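Local coordinates for major capsid protein (Faustovirus, PDB 5J7O), which probably builds the protein capsid of a large double-stranded DNA virus, as a double jelly-roll protein assembled in threes, at residues T285-A288 / T289-L293. Residues are numbered along the deposited sequence; the frame is centred on the assembly and turned at random.
Sequences TPKA and TQEQL
A turn in the loop that joins strand 273-280 to strand 293-298 of the double jelly-roll capsid protein brings the side chains of K287 and Q290 together, with the chain reversing through A288 and T289. K287 runs fully extended beyond CG, whereas Q290 bends at its second torsion (chi2 -75°), folding its amide back toward the incoming arm. The two side chains cross at about a right angle, and CG of K287 lies 4.0 Å from NE2 of Q290. Near its root the lysine packs against the turn itself, its CB 3.5 Å from the carbonyl O of T289.

Q290 is buried. Its NE2 makes weak hydrogen bonds to the carbonyl oxygens of V175, on strand 170-177, and of G282. The carbonyl O of T285 comes within 2.7 Å of NE2 of Q290, but at a poor angle for a hydrogen bond: it lies nearly in line with the CD-NE2 bond (CD-NE2-O about 160°), between the two N-H directions. Main-chain hydrogen bonds between K287 and V175 and between Q290 and T112 tie one arm of the turn to strand 170-177 and the other to the segment that follows strand 99-109.

On the incoming arm, T285 hydrogen-bonds through OG1 to E229 and to R274 of a second subunit, while P286 packs on L238 of that subunit, placing this side of the loop at a subunit interface. T289 and E291 are instead exposed. The ammonium group of K287 hydrogen-bonds to the carbonyl O of F281, and its attraction to E291 is probably a weaker, longer-range one, since NZ of K287 stands 4.4 Å from OE1 of E291, beyond salt-bridge range.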
ATOM      1  N   THR B 285      -5.176   6.200  18.361  1.00 37.63           N
ATOM      2  CA  THR B 285      -4.529   5.331  19.340  1.00 36.45           C
ATOM      3  C   THR B 285      -4.771   5.865  20.748  1.00 38.18           C
ATOM      4  O   THR B 285      -4.520   7.047  21.006  1.00 39.80           O
ATOM      5  CB  THR B 285      -3.029   5.232  19.062  1.00 36.88           C
ATOM      6  OG1 THR B 285      -2.813   4.524  17.835  1.00 38.53           O
ATOM      7  CG2 THR B 285      -2.319   4.502  20.190  1.00 36.16           C
ATOM      8  N   PRO B 286      -5.259   5.038  21.672  1.00 38.41           N
ATOM      9  CA  PRO B 286      -5.574   5.534  23.021  1.00 38.57           C
ATOM     10  C   PRO B 286      -4.324   6.011  23.746  1.00 39.27           C
ATOM     11  O   PRO B 286      -3.302   5.323  23.777  1.00 40.05           O
ATOM     12  CB  PRO B 286      -6.195   4.314  23.712  1.00 39.26           C
ATOM     13  CG  PRO B 286      -6.610   3.400  22.599  1.00 38.09           C
ATOM     14  CD  PRO B 286      -5.610   3.618  21.509  1.00 36.99           C
ATOM     15  N   LYS B 287      -4.416   7.202  24.337  1.00 38.30           N
ATOM     16  CA  LYS B 287      -3.295   7.813  25.036  1.00 36.37           C
ATOM     17  C   LYS B 287      -3.779   8.430  26.339  1.00 36.93           C
ATOM     18  O   LYS B 287      -4.948   8.804  26.470  1.00 37.38           O
ATOM     19  CB  LYS B 287      -2.613   8.893  24.186  1.00 36.00           C
ATOM     20  CG  LYS B 287      -2.059   8.401  22.862  1.00 37.09           C
ATOM     21  CD  LYS B 287      -1.409   9.538  22.091  1.00 38.69           C
ATOM     22  CE  LYS B 287      -0.820   9.050  20.780  1.00 41.12           C
ATOM     23  NZ  LYS B 287      -0.092  10.134  20.063  1.00 43.21           N
ATOM     24  N   ALA B 288      -2.860   8.537  27.304  1.00 35.02           N
ATOM     25  CA  ALA B 288      -3.166   9.255  28.538  1.00 34.19           C
ATOM     26  C   ALA B 288      -3.575  10.691  28.242  1.00 34.32           C
ATOM     27  O   ALA B 288      -4.493  11.229  28.873  1.00 31.20           O
ATOM     28  CB  ALA B 288      -1.965   9.220  29.482  1.00 33.29           C
ATOM     29  N   THR B 289      -2.910  11.324  27.278  1.00 35.49           N
ATOM     30  CA  THR B 289      -3.282  12.650  26.803  1.00 35.86           C
ATOM     31  C   THR B 289      -3.201  12.656  25.286  1.00 36.35           C
ATOM     32  O   THR B 289      -2.143  12.363  24.720  1.00 35.58           O
ATOM     33  CB  THR B 289      -2.373  13.735  27.389  1.00 35.75           C
ATOM     34  OG1 THR B 289      -2.569  13.815  28.806  1.00 38.83           O
ATOM     35  CG2 THR B 289      -2.686  15.085  26.760  1.00 33.83           C
ATOM     36  N   GLN B 290      -4.316  12.972  24.633  1.00 37.96           N
ATOM     37  CA  GLN B 290      -4.305  13.214  23.198  1.00 38.62           C
ATOM     38  C   GLN B 290      -3.839  14.639  22.935  1.00 39.93           C
ATOM     39  O   GLN B 290      -4.297  15.581  23.589  1.00 39.87           O
ATOM     40  CB  GLN B 290      -5.694  12.987  22.598  1.00 38.47           C
ATOM     41  CG  GLN B 290      -6.046  11.525  22.360  1.00 36.94           C
ATOM     42  CD  GLN B 290      -5.339  10.938  21.152  1.00 35.34           C
ATOM     43  OE1 GLN B 290      -4.772  11.663  20.335  1.00 35.80           O
ATOM     44  NE2 GLN B 290      -5.373   9.616  21.034  1.00 34.87           N
ATOM     45  N   GLU B 291      -2.922  14.794  21.986  1.00 42.19           N
ATOM     46  CA  GLU B 291      -2.384  16.107  21.678  1.00 46.92           C
ATOM     47  C   GLU B 291      -3.440  16.966  20.986  1.00 44.34           C
ATOM     48  O   GLU B 291      -4.495  16.485  20.561  1.00 43.03           O
ATOM     49  CB  GLU B 291      -1.141  15.982  20.799  1.00 53.61           C
ATOM     50  CG  GLU B 291      -0.169  14.910  21.254  1.00 60.37           C
ATOM     51  CD  GLU B 291       1.136  14.948  20.487  1.00 67.62           C
ATOM     52  OE1 GLU B 291       1.947  14.012  20.644  1.00 72.59           O
ATOM     53  OE2 GLU B 291       1.350  15.917  19.727  1.00 68.85           O
ATOM     54  N   GLN B 292      -3.142  18.259  20.881  1.00 42.60           N
ATOM     55  CA  GLN B 292      -4.027  19.183  20.184  1.00 39.21           C
ATOM     56  C   GLN B 292      -4.236  18.725  18.746  1.00 38.13           C
ATOM     57  O   GLN B 292      -3.292  18.694  17.952  1.00 40.24           O
ATOM     58  CB  GLN B 292      -3.443  20.594  20.214  1.00 38.24           C
ATOM     59  CG  GLN B 292      -4.256  21.617  19.434  1.00 38.54           C
ATOM     60  CD  GLN B 292      -3.547  22.952  19.309  1.00 38.77           C
ATOM     61  OE1 GLN B 292      -2.757  23.165  18.389  1.00 40.34           O
ATOM     62  NE2 GLN B 292      -3.829  23.860  20.236  1.00 37.08           N
ATOM     63  N   LEU B 293      -5.472  18.363  18.417  1.00 35.50           N
ATOM     64  CA  LEU B 293      -5.787  17.856  17.088  1.00 34.79           C
ATOM     65  C   LEU B 293      -6.040  19.025  16.144  1.00 32.50           C
ATOM     66  O   LEU B 293      -6.943  19.836  16.378  1.00 29.25           O
ATOM     67  CB  LEU B 293      -6.998  16.928  17.146  1.00 35.41           C
ATOM     68  CG  LEU B 293      -7.321  16.176  15.853  1.00 34.93           C
ATOM     69  CD1 LEU B 293      -6.138  15.323  15.424  1.00 32.59           C
ATOM     70  CD2 LEU B 293      -8.566  15.319  16.026  1.00 35.76           C
TER